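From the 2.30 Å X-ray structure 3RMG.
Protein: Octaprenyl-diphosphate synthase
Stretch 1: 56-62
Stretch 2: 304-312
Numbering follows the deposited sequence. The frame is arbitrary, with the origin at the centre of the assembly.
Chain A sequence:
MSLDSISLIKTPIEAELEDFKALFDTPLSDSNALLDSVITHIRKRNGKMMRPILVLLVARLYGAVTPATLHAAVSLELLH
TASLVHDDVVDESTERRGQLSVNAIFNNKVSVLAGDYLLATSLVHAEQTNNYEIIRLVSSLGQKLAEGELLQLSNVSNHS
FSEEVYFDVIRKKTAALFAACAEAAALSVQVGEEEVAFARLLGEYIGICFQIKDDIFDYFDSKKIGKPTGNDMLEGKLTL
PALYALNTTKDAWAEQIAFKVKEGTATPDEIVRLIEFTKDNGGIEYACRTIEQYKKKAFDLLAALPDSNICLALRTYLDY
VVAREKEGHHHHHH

Stretch 1 56-62: LLVARLY
Stretch 2 304-312: ALPDSNICL

The first stretch is helical and begins earlier in the chain. Residues 304-308 are loop, and a second helix starts at Asn 309 and runs on past Leu 312. No hydrogen bond joins the stretches; the contact is mainly apolar and buries 365 Å² over both sides.

Leu 305 (phi/psi -91/149, chi1 m, chi2 t) points toward the first helix. Leu 305 CD1 lies 3.5 Å from CD1 of Leu 61 (m, t), methyl against methyl. Pro 306 and Asp 307 stay extended (psi near 150) and make no contact with the first helix. Asp 307 OD2 accepts a weak hydrogen bond from Ser 308 N at 2.9 Å. Ser 308 (-164/173, chi1 p) is the N-cap: Ser 308 OG accepts from Cys 311 N at 2.9 Å, nearly linear, satisfying a free amide of the first turn. Asn 309 (chi1 p) places ND2 4.4 Å from Arg 60 NH2; both are donors, so this is a contact without a hydrogen bond.

Ile 310 (-73/-48, m, m) is the centre of the contact, its CA-to-CB bond toward the first helix. Ile 310 CA is 6.2 Å from Leu 61 CA. Ile 310 CG2 sits 3.1 Å from Leu 57 O and packs on Leu 61 CD2 at 3.7 Å. Ile 310 CG1 is 3.7 Å from Arg 60 CB. Ile 310 CD1 meets Leu 57 CD2 (m, t) at 4.3 Å, another apolar pairing, and covers one face of the Arg 60 guanidinium (chi1-chi3 all m). Cys 311 (t) points away.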

ATOM      1  N   LEU A  56      16.800   0.530 -17.608  1.00 36.18           N
ATOM      2  CA  LEU A  56      17.695  -0.323 -18.372  1.00 38.27           C
ATOM      3  C   LEU A  56      18.854   0.471 -18.953  1.00 41.98           C
ATOM      4  O   LEU A  56      20.017   0.066 -18.804  1.00 42.67           O
ATOM      5  CB  LEU A  56      16.936  -1.090 -19.466  1.00 36.68           C
ATOM      6  CG  LEU A  56      15.761  -1.907 -18.911  1.00 41.75           C
ATOM      7  CD1 LEU A  56      14.987  -2.594 -19.998  1.00 33.51           C
ATOM      8  CD2 LEU A  56      16.249  -2.919 -17.886  1.00 35.26           C
ATOM      9  N   LEU A  57      18.565   1.599 -19.604  1.00 33.87           N
ATOM     10  CA  LEU A  57      19.660   2.385 -20.189  1.00 34.47           C
ATOM     11  C   LEU A  57      20.669   2.836 -19.131  1.00 35.22           C
ATOM     12  O   LEU A  57      21.879   2.697 -19.333  1.00 33.83           O
ATOM     13  CB  LEU A  57      19.157   3.570 -21.019  1.00 30.03           C
ATOM     14  CG  LEU A  57      18.378   3.281 -22.310  1.00 31.78           C
ATOM     15  CD1 LEU A  57      17.785   4.527 -22.858  1.00 31.61           C
ATOM     16  CD2 LEU A  57      19.240   2.610 -23.370  1.00 38.19           C
ATOM     17  N   VAL A  58      20.192   3.369 -18.003  1.00 38.82           N
ATOM     18  CA  VAL A  58      21.113   3.861 -16.950  1.00 31.89           C
ATOM     19  C   VAL A  58      22.014   2.745 -16.428  1.00 31.91           C
ATOM     20  O   VAL A  58      23.200   2.952 -16.209  1.00 40.09           O
ATOM     21  CB  VAL A  58      20.349   4.515 -15.750  1.00 34.64           C
ATOM     22  CG1 VAL A  58      21.266   4.675 -14.510  1.00 31.80           C
ATOM     23  CG2 VAL A  58      19.808   5.835 -16.154  1.00 30.58           C
ATOM     24  N   ALA A  59      21.449   1.565 -16.216  1.00 30.93           N
ATOM     25  CA  ALA A  59      22.247   0.442 -15.717  1.00 41.01           C
ATOM     26  C   ALA A  59      23.330   0.084 -16.726  1.00 39.65           C
ATOM     27  O   ALA A  59      24.485  -0.191 -16.359  1.00 32.15           O
ATOM     28  CB  ALA A  59      21.364  -0.774 -15.405  1.00 36.26           C
ATOM     29  N   ARG A  60      22.959   0.121 -18.003  1.00 36.36           N
ATOM     30  CA  ARG A  60      23.897  -0.201 -19.073  1.00 35.10           C
ATOM     31  C   ARG A  60      25.009   0.845 -19.208  1.00 41.84           C
ATOM     32  O   ARG A  60      26.056   0.569 -19.800  1.00 46.15           O
ATOM     33  CB  ARG A  60      23.168  -0.438 -20.401  1.00 31.35           C
ATOM     34  CG  ARG A  60      22.444  -1.804 -20.467  1.00 31.57           C
ATOM     35  CD  ARG A  60      23.406  -2.992 -20.597  1.00 41.13           C
ATOM     36  NE  ARG A  60      24.213  -2.870 -21.807  1.00 45.48           N
ATOM     37  CZ  ARG A  60      23.783  -3.205 -23.022  1.00 62.41           C
ATOM     38  NH1 ARG A  60      22.559  -3.704 -23.188  1.00 59.39           N
ATOM     39  NH2 ARG A  60      24.577  -3.046 -24.075  1.00 67.64           N
ATOM     40  N   LEU A  61      24.817   2.033 -18.638  1.00 41.58           N
ATOM     41  CA  LEU A  61      25.947   2.963 -18.545  1.00 46.16           C
ATOM     42  C   LEU A  61      27.086   2.343 -17.740  1.00 47.58           C
ATOM     43  O   LEU A  61      28.246   2.614 -18.005  1.00 48.04           O
ATOM     44  CB  LEU A  61      25.549   4.292 -17.905  1.00 39.89           C
ATOM     45  CG  LEU A  61      24.753   5.283 -18.741  1.00 48.63           C
ATOM     46  CD1 LEU A  61      24.400   6.492 -17.893  1.00 46.89           C
ATOM     47  CD2 LEU A  61      25.556   5.692 -19.975  1.00 42.48           C
ATOM     48  N   TYR A  62      26.750   1.498 -16.767  1.00 50.43           N
ATOM     49  CA  TYR A  62      27.742   1.005 -15.804  1.00 48.87           C
ATOM     50  C   TYR A  62      28.114  -0.459 -15.973  1.00 52.12           C
ATOM     51  O   TYR A  62      29.232  -0.859 -15.657  1.00 54.43           O
ATOM     52  CB  TYR A  62      27.240   1.232 -14.382  1.00 46.69           C
ATOM     53  CG  TYR A  62      26.898   2.665 -14.137  1.00 46.10           C
ATOM     54  CD1 TYR A  62      27.880   3.643 -14.185  1.00 46.48           C
ATOM     55  CD2 TYR A  62      25.593   3.050 -13.881  1.00 51.10           C
ATOM     56  CE1 TYR A  62      27.574   4.971 -13.975  1.00 45.93           C
ATOM     57  CE2 TYR A  62      25.268   4.368 -13.672  1.00 46.54           C
ATOM     58  CZ  TYR A  62      26.266   5.332 -13.723  1.00 51.84           C
ATOM     59  OH  TYR A  62      25.949   6.658 -13.516  1.00 46.25           O
ATOM     60  N   ALA A 304      29.936  14.025 -19.130  1.00 40.36           N
ATOM     61  CA  ALA A 304      31.014  13.524 -18.272  1.00 46.14           C
ATOM     62  C   ALA A 304      31.318  12.052 -18.587  1.00 47.49           C
ATOM     63  O   ALA A 304      32.360  11.532 -18.209  1.00 42.47           O
ATOM     64  CB  ALA A 304      30.649  13.682 -16.804  1.00 42.09           C
ATOM     65  N   LEU A 305      30.398  11.392 -19.286  1.00 47.46           N
ATOM     66  CA  LEU A 305      30.570   9.996 -19.678  1.00 43.01           C
ATOM     67  C   LEU A 305      31.231   9.934 -21.049  1.00 40.55           C
ATOM     68  O   LEU A 305      31.030  10.821 -21.863  1.00 39.93           O
ATOM     69  CB  LEU A 305      29.207   9.320 -19.751  1.00 44.30           C
ATOM     70  CG  LEU A 305      28.447   9.200 -18.432  1.00 50.16           C
ATOM     71  CD1 LEU A 305      27.106   8.520 -18.641  1.00 51.40           C
ATOM     72  CD2 LEU A 305      29.283   8.426 -17.445  1.00 53.64           C
ATOM     73  N   PRO A 306      32.029   8.886 -21.308  1.00 42.25           N
ATOM     74  CA  PRO A 306      32.515   8.647 -22.666  1.00 43.89           C
ATOM     75  C   PRO A 306      31.326   8.288 -23.534  1.00 44.56           C
ATOM     76  O   PRO A 306      30.352   7.714 -23.018  1.00 37.40           O
ATOM     77  CB  PRO A 306      33.390   7.397 -22.506  1.00 39.25           C
ATOM     78  CG  PRO A 306      32.805   6.678 -21.349  1.00 45.69           C
ATOM     79  CD  PRO A 306      32.347   7.769 -20.400  1.00 42.69           C
ATOM     80  N   ASP A 307      31.377   8.585 -24.830  1.00 44.44           N
ATOM     81  CA  ASP A 307      30.247   8.189 -25.662  1.00 49.16           C
ATOM     82  C   ASP A 307      30.199   6.682 -25.829  1.00 43.41           C
ATOM     83  O   ASP A 307      31.200   5.987 -25.683  1.00 48.98           O
ATOM     84  CB  ASP A 307      30.178   8.911 -27.015  1.00 53.26           C
ATOM     85  CG  ASP A 307      28.722   9.039 -27.528  1.00 65.15           C
ATOM     86  OD1 ASP A 307      28.495   9.492 -28.668  1.00 61.68           O
ATOM     87  OD2 ASP A 307      27.792   8.683 -26.773  1.00 71.46           O
ATOM     88  N   SER A 308      29.005   6.185 -26.092  1.00 38.04           N
ATOM     89  CA  SER A 308      28.744   4.773 -26.196  1.00 34.27           C
ATOM     90  C   SER A 308      27.396   4.693 -26.882  1.00 36.44           C
ATOM     91  O   SER A 308      26.753   5.725 -27.071  1.00 32.87           O
ATOM     92  CB  SER A 308      28.640   4.147 -24.794  1.00 33.64           C
ATOM     93  OG  SER A 308      27.553   4.689 -24.051  1.00 34.03           O
ATOM     94  N   ASN A 309      26.965   3.480 -27.228  1.00 35.02           N
ATOM     95  CA  ASN A 309      25.646   3.280 -27.789  1.00 37.58           C
ATOM     96  C   ASN A 309      24.589   3.605 -26.735  1.00 42.44           C
ATOM     97  O   ASN A 309      23.473   4.037 -27.063  1.00 37.77           O
ATOM     98  CB  ASN A 309      25.481   1.843 -28.343  1.00 36.21           C
ATOM     99  CG  ASN A 309      25.752   0.760 -27.298  1.00 39.55           C
ATOM    100  OD1 ASN A 309      26.405   1.000 -26.285  1.00 40.51           O
ATOM    101  ND2 ASN A 309      25.243  -0.445 -27.550  1.00 44.71           N
ATOM    102  N   ILE A 310      24.954   3.411 -25.467  1.00 42.06           N
ATOM    103  CA  ILE A 310      24.035   3.689 -24.368  1.00 40.46           C
ATOM    104  C   ILE A 310      23.864   5.205 -24.172  1.00 43.60           C
ATOM    105  O   ILE A 310      22.737   5.699 -24.097  1.00 41.82           O
ATOM    106  CB  ILE A 310      24.459   2.996 -23.053  1.00 38.34           C
ATOM    107  CG1 ILE A 310      24.479   1.481 -23.234  1.00 34.53           C
ATOM    108  CG2 ILE A 310      23.483   3.339 -21.935  1.00 27.33           C
ATOM    109  CD1 ILE A 310      23.210   0.925 -23.895  1.00 33.04           C
ATOM    110  N   CYS A 311      24.975   5.940 -24.123  1.00 42.73           N
ATOM    111  CA  CYS A 311      24.912   7.403 -24.068  1.00 42.14           C
ATOM    112  C   CYS A 311      24.062   7.932 -25.221  1.00 41.44           C
ATOM    113  O   CYS A 311      23.204   8.790 -25.022  1.00 42.10           O
ATOM    114  CB  CYS A 311      26.311   8.025 -24.111  1.00 43.29           C
ATOM    115  SG  CYS A 311      26.452   9.746 -23.424  1.00 64.11           S
ATOM    116  N   LEU A 312      24.285   7.408 -26.423  1.00 39.73           N
ATOM    117  CA  LEU A 312      23.568   7.888 -27.603  1.00 41.81           C
ATOM    118  C   LEU A 312      22.081   7.565 -27.467  1.00 37.19           C
ATOM    119  O   LEU A 312      21.212   8.375 -27.808  1.00 43.64           O
ATOM    120  CB  LEU A 312      24.149   7.248 -28.876  1.00 45.68           C
ATOM    121  CG  LEU A 312      23.309   7.301 -30.164  1.00 44.08           C
ATOM    122  CD1 LEU A 312      22.901   8.709 -30.487  1.00 39.26           C
ATOM    123  CD2 LEU A 312      24.052   6.696 -31.349  1.00 44.93           C
TER